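Local atomic coordinates of putative isochorismatase (Burkholderia xenovorans, PDB entry 3OQP), a protein that probably acts as a hydrolase of the isochorismatase family, related to the nicotinamidases, although its own substrate is not established. Residues T111-G116 against D180-A185; H129-G134 against S171-V176. All blocks are in the same frame, centred on the assembly; numbering follows the deposited sequence.

Contact 1: residues T111-G116 against D180-A185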
loop_
_atom_site.group_PDB
_atom_site.type_symbol
_atom_site.label_atom_id
_atom_site.label_comp_id
_atom_site.label_asym_id
_atom_site.label_seq_id
_atom_site.Cartn_x
_atom_site.Cartn_y
_atom_site.Cartn_z
ATOM N N THR A 111 -6.305 -4.874 17.552
ATOM C CA THR A 111 -7.063 -4.464 16.366
ATOM C C THR A 111 -6.982 -2.957 16.216
ATOM O O THR A 111 -7.365 -2.242 17.138
ATOM C CB THR A 111 -8.544 -4.895 16.462
ATOM O OG1 THR A 111 -8.604 -6.288 16.724
ATOM C CG2 THR A 111 -9.329 -4.625 15.192
ATOM N N LEU A 112 -6.457 -2.483 15.067
ATOM C CA LEU A 112 -6.317 -1.054 14.843
ATOM C C LEU A 112 -7.367 -0.652 13.835
ATOM O O LEU A 112 -7.381 -1.198 12.721
ATOM C CB LEU A 112 -4.932 -0.734 14.294
ATOM C CG LEU A 112 -4.612 0.725 14.053
ATOM C CD1 LEU A 112 -4.540 1.555 15.379
ATOM C CD2 LEU A 112 -3.305 0.849 13.245
ATOM N N THR A 113 -8.279 0.236 14.230
ATOM C CA THR A 113 -9.366 0.687 13.348
ATOM C C THR A 113 -8.944 2.049 12.750
ATOM O O THR A 113 -8.717 3.046 13.455
ATOM C CB THR A 113 -10.660 0.883 14.121
ATOM O OG1 THR A 113 -10.972 -0.326 14.841
ATOM C CG2 THR A 113 -11.861 1.195 13.168
ATOM N N VAL A 114 -8.826 2.101 11.417
ATOM C CA VAL A 114 -8.257 3.238 10.701
ATOM C C VAL A 114 -9.362 4.099 10.088
ATOM O O VAL A 114 -10.270 3.624 9.364
ATOM C CB VAL A 114 -7.323 2.744 9.604
ATOM C CG1 VAL A 114 -6.814 3.893 8.712
ATOM C CG2 VAL A 114 -6.152 2.016 10.255
ATOM N N THR A 115 -9.251 5.398 10.358
ATOM C CA THR A 115 -10.032 6.453 9.751
ATOM C C THR A 115 -9.052 7.603 9.391
ATOM O O THR A 115 -7.895 7.658 9.875
ATOM C CB THR A 115 -11.125 6.992 10.715
ATOM O OG1 THR A 115 -10.493 7.616 11.853
ATOM C CG2 THR A 115 -12.095 5.884 11.102
ATOM N N GLY A 116 -9.542 8.503 8.594
ATOM C CA GLY A 116 -8.800 9.660 8.183
ATOM C C GLY A 116 -8.215 9.492 6.784
ATOM O O GLY A 116 -8.659 8.660 6.000
ATOM N N ASP A 180 -21.189 2.550 10.512
ATOM C CA ASP A 180 -22.335 1.969 11.205
ATOM C C ASP A 180 -22.022 0.515 11.649
ATOM O O ASP A 180 -22.308 0.122 12.801
ATOM C CB ASP A 180 -23.587 1.882 10.317
ATOM C CG ASP A 180 -23.987 3.181 9.647
ATOM O OD1 ASP A 180 -23.979 4.238 10.327
ATOM O OD2 ASP A 180 -24.389 3.083 8.432
ATOM N N GLU A 181 -21.414 -0.226 10.724
ATOM C CA GLU A 181 -21.003 -1.608 10.924
ATOM C C GLU A 181 -19.986 -1.766 12.060
ATOM O O GLU A 181 -20.094 -2.657 12.885
ATOM C CB GLU A 181 -20.453 -2.167 9.604
ATOM C CG GLU A 181 -21.537 -2.406 8.589
ATOM C CD GLU A 181 -21.108 -2.842 7.189
ATOM O OE1 GLU A 181 -20.000 -2.588 6.647
ATOM O OE2 GLU A 181 -22.009 -3.467 6.582
ATOM N N TRP A 182 -19.038 -0.850 12.118
ATOM C CA TRP A 182 -17.999 -0.819 13.164
ATOM C C TRP A 182 -18.604 -0.533 14.520
ATOM O O TRP A 182 -18.313 -1.242 15.506
ATOM C CB TRP A 182 -16.915 0.203 12.838
ATOM C CG TRP A 182 -15.836 0.168 13.822
ATOM C CD1 TRP A 182 -14.888 -0.789 13.911
ATOM C CD2 TRP A 182 -15.584 1.137 14.855
ATOM N NE1 TRP A 182 -14.029 -0.466 14.953
ATOM C CE2 TRP A 182 -14.439 0.709 15.545
ATOM C CE3 TRP A 182 -16.215 2.327 15.268
ATOM C CZ2 TRP A 182 -13.890 1.453 16.594
ATOM C CZ3 TRP A 182 -15.669 3.043 16.312
ATOM C CH2 TRP A 182 -14.555 2.581 16.987
ATOM N N ILE A 183 -19.428 0.500 14.596
ATOM C CA ILE A 183 -20.080 0.855 15.853
ATOM C C ILE A 183 -20.858 -0.332 16.432
ATOM O O ILE A 183 -20.774 -0.622 17.641
ATOM C CB ILE A 183 -20.920 2.095 15.720
ATOM C CG1 ILE A 183 -20.046 3.306 15.461
ATOM C CG2 ILE A 183 -21.763 2.305 16.965
ATOM C CD1 ILE A 183 -20.831 4.558 15.049
ATOM N N ALA A 184 -21.616 -1.011 15.576
ATOM C CA ALA A 184 -22.340 -2.210 15.992
ATOM C C ALA A 184 -21.453 -3.349 16.476
ATOM O O ALA A 184 -21.784 -4.039 17.466
ATOM C CB ALA A 184 -23.299 -2.660 14.893
ATOM N N ALA A 185 -20.349 -3.566 15.766
ATOM C CA ALA A 185 -19.395 -4.594 16.149
ATOM C C ALA A 185 -18.700 -4.274 17.497
ATOM O O ALA A 185 -18.474 -5.158 18.320
ATOM C CB ALA A 185 -18.382 -4.832 15.076
#

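Contact 2: residues H129-G134 against S171-V176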
loop_
_atom_site.group_PDB
_atom_site.type_symbol
_atom_site.label_atom_id
_atom_site.label_comp_id
_atom_site.label_asym_id
_atom_site.label_seq_id
_atom_site.Cartn_x
_atom_site.Cartn_y
_atom_site.Cartn_z
ATOM N N HIS A 129 2.241 -1.392 7.834
ATOM C CA HIS A 129 3.089 -1.601 8.993
ATOM C C HIS A 129 2.339 -2.417 10.047
ATOM O O HIS A 129 2.883 -3.365 10.626
ATOM C CB HIS A 129 3.582 -0.270 9.552
ATOM C CG HIS A 129 4.788 0.258 8.852
ATOM N ND1 HIS A 129 4.999 1.608 8.652
ATOM C CD2 HIS A 129 5.902 -0.367 8.407
ATOM C CE1 HIS A 129 6.163 1.773 8.056
ATOM N NE2 HIS A 129 6.744 0.601 7.908
ATOM N N ALA A 130 1.111 -2.012 10.345
ATOM C CA ALA A 130 0.324 -2.729 11.358
ATOM C C ALA A 130 0.173 -4.209 11.080
ATOM O O ALA A 130 0.418 -5.040 11.967
ATOM C CB ALA A 130 -1.081 -2.088 11.541
ATOM N N VAL A 131 -0.221 -4.529 9.845
ATOM C CA VAL A 131 -0.423 -5.942 9.460
ATOM C C VAL A 131 0.872 -6.752 9.638
ATOM O O VAL A 131 0.851 -7.856 10.166
ATOM C CB VAL A 131 -0.948 -6.062 7.990
ATOM C CG1 VAL A 131 -0.861 -7.538 7.476
ATOM C CG2 VAL A 131 -2.333 -5.447 7.927
ATOM N N HIS A 132 1.987 -6.207 9.172
ATOM C CA HIS A 132 3.241 -6.959 9.219
ATOM C C HIS A 132 3.845 -6.989 10.620
ATOM O O HIS A 132 4.775 -7.778 10.864
ATOM C CB HIS A 132 4.228 -6.403 8.191
ATOM C CG HIS A 132 3.866 -6.739 6.799
ATOM N ND1 HIS A 132 3.054 -5.940 6.023
ATOM C CD2 HIS A 132 4.207 -7.801 6.037
ATOM C CE1 HIS A 132 2.902 -6.520 4.853
ATOM N NE2 HIS A 132 3.608 -7.634 4.828
ATOM N N SER A 133 3.281 -6.231 11.550
ATOM C CA SER A 133 3.620 -6.282 12.985
ATOM C C SER A 133 2.736 -7.282 13.758
ATOM O O SER A 133 2.947 -7.525 14.930
ATOM C CB SER A 133 3.521 -4.917 13.659
ATOM O OG SER A 133 2.191 -4.580 14.067
ATOM N N GLY A 134 1.739 -7.839 13.106
ATOM C CA GLY A 134 0.840 -8.753 13.781
ATOM C C GLY A 134 -0.479 -8.215 14.305
ATOM O O GLY A 134 -1.221 -8.939 14.964
ATOM N N SER A 171 -9.211 -7.703 0.550
ATOM C CA SER A 171 -8.681 -8.997 0.064
ATOM C C SER A 171 -7.607 -9.579 0.960
ATOM O O SER A 171 -7.354 -10.794 0.826
ATOM C CB SER A 171 -8.090 -8.901 -1.336
ATOM O OG SER A 171 -6.847 -8.177 -1.304
ATOM N N ARG A 172 -6.956 -8.794 1.806
ATOM C CA ARG A 172 -5.805 -9.292 2.504
ATOM C C ARG A 172 -5.423 -8.545 3.774
ATOM O O ARG A 172 -4.915 -9.180 4.700
ATOM C CB ARG A 172 -4.620 -9.269 1.516
ATOM C CG ARG A 172 -3.272 -9.657 2.125
ATOM C CD ARG A 172 -3.313 -11.153 2.516
ATOM N NE ARG A 172 -2.101 -11.629 3.219
ATOM C CZ ARG A 172 -1.847 -11.473 4.521
ATOM N NH1 ARG A 172 -2.649 -10.768 5.327
ATOM N NH2 ARG A 172 -0.757 -12.008 5.053
ATOM N N PHE A 173 -5.581 -7.214 3.803
ATOM C CA PHE A 173 -4.950 -6.437 4.835
ATOM C C PHE A 173 -5.848 -6.000 5.995
ATOM O O PHE A 173 -5.351 -5.776 7.093
ATOM C CB PHE A 173 -4.304 -5.182 4.218
ATOM C CG PHE A 173 -3.224 -5.495 3.218
ATOM C CD1 PHE A 173 -1.961 -5.713 3.653
ATOM C CD2 PHE A 173 -3.482 -5.681 1.858
ATOM C CE1 PHE A 173 -0.951 -6.062 2.772
ATOM C CE2 PHE A 173 -2.495 -5.999 0.984
ATOM C CZ PHE A 173 -1.223 -6.198 1.443
ATOM N N ALA A 174 -7.133 -5.838 5.787
ATOM C CA ALA A 174 -8.004 -5.226 6.770
ATOM C C ALA A 174 -9.408 -5.727 6.580
ATOM O O ALA A 174 -9.792 -6.203 5.470
ATOM C CB ALA A 174 -7.994 -3.688 6.598
ATOM N N ALA A 175 -10.219 -5.641 7.636
ATOM C CA ALA A 175 -11.656 -5.739 7.515
ATOM C C ALA A 175 -12.171 -4.360 7.183
ATOM O O ALA A 175 -12.062 -3.427 7.992
ATOM C CB ALA A 175 -12.285 -6.208 8.807
ATOM N N VAL A 176 -12.744 -4.279 5.970
ATOM C CA VAL A 176 -13.294 -3.032 5.416
ATOM C C VAL A 176 -14.769 -2.961 5.735
ATOM O O VAL A 176 -15.509 -3.920 5.449
ATOM C CB VAL A 176 -13.033 -2.932 3.928
ATOM C CG1 VAL A 176 -13.687 -1.652 3.302
ATOM C CG2 VAL A 176 -11.525 -3.007 3.595
#

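Contact 1: residues T111-G116 against D180-A185
Thr113, midway along strand 111-115, meets the indole of Trp182 on helix 179-188, and this one pair makes up the whole contact. The apolar part is a CH-pi interaction. Thr113 CG2 stands over one face of the indole, 3.6 Å from the centroid of the five-membered ring and 25° off the ring normal. It is displaced toward the nitrogen side, where CG2 comes to 3.3 Å from Trp182 NE1. Thr113 holds CG2 anti to the backbone N, which turns this methyl to the indole face, and the anti chi1 of Trp182 (-176°) carries the ring toward the strand; the nearest CA atoms, those of Thr113 and Trp182, remain 8.8 Å apart. In the isochorismatase fold, a parallel six-stranded sheet with strand order 3-2-1-4-5-6 and helices packed against it, strand 111-115 is a central strand and helix 179-188 follows the edge strand 175-177. This helix lies over the sheet, so that Trp182 covers strand 111-115, with strand 136-140 next to it. The polar part gathers on that neighbouring strand. Thr113 OG1 lies 3.1 Å from Trp182 NE1, and both are directed to the carboxylate of Glu138: the threonine hydroxyl hydrogen-bonds to OE1, and the indole N-H makes a weak bond to the same oxygen. Arg7, Leu140, Leu192 and Ala44 also pack on the buried indole.

Contact 2: residues H129-G134 against S171-V176
Arg172 and Phe173, in the weakly bonded last turn, of pi type, of helix 158-173, receive Val131 and His132 from the last turn of helix 124-132. Arg172 comes first: its chain leaves anti to the backbone N, placing CG 3.9 Å above the plane of the Phe173 ring, over the centre, then bends at chi2 (67°) so that NH1 lies 4.3 Å from Val131 CG1. On this segment Phe173 carries most of the contact. Val131 CG2 is pushed against the backbone, 3.1 Å from Phe173 O and 4.2 Å from Phe173 CB. The phenyl ring offers its edge to this methyl and also to His132, whose CE1 lies 4.4 Å from Phe173 CE1. Beyond it the chain straightens through Ala174, which packs on Val137 and Phe139, into edge strand 175-177, bonded through Ala175 to strand 136-140. Here two neighbouring helix-to-strand connections of the parallel alpha/beta fold come together. The first helix closes in a Schellman motif at Gly134, and Ser133 N bonds to Ala130 O at 3.1 Å. His132 ND1 bonds to Asn128 O, while NE2 takes the backbone N-H of Ser93 of the second subunit, whose Asn121 packs on Arg172 and Phe173. With no hydrogen bond across, the segments rest on close packing, a valine methyl tight against a carbonyl oxygen, with apolar and ring-edge contact beside it, while the ring nitrogens of His132 serve its own helix and the dimer interface.

Both contacts reach the same parallel sheet, and the elements of one follow those of the other in the chain: strand 111-115 leads to helix 124-132, and strand 175-177 to helix 179-188. Contact 1 is fully buried, a single methyl-on-indole pair with its polar atoms turned to a carboxylate on the neighbouring strand. Contact 2 is only partly buried, spread over four residues beside the subunit interface, and without a hydrogen bond between its segments. Their centres lie about 14 Å apart, yet they touch where Leu112 CD2 packs 4.1 Å from Ala130 CB. Contact 1 spans strand to helix; contact 2 joins two helix ends.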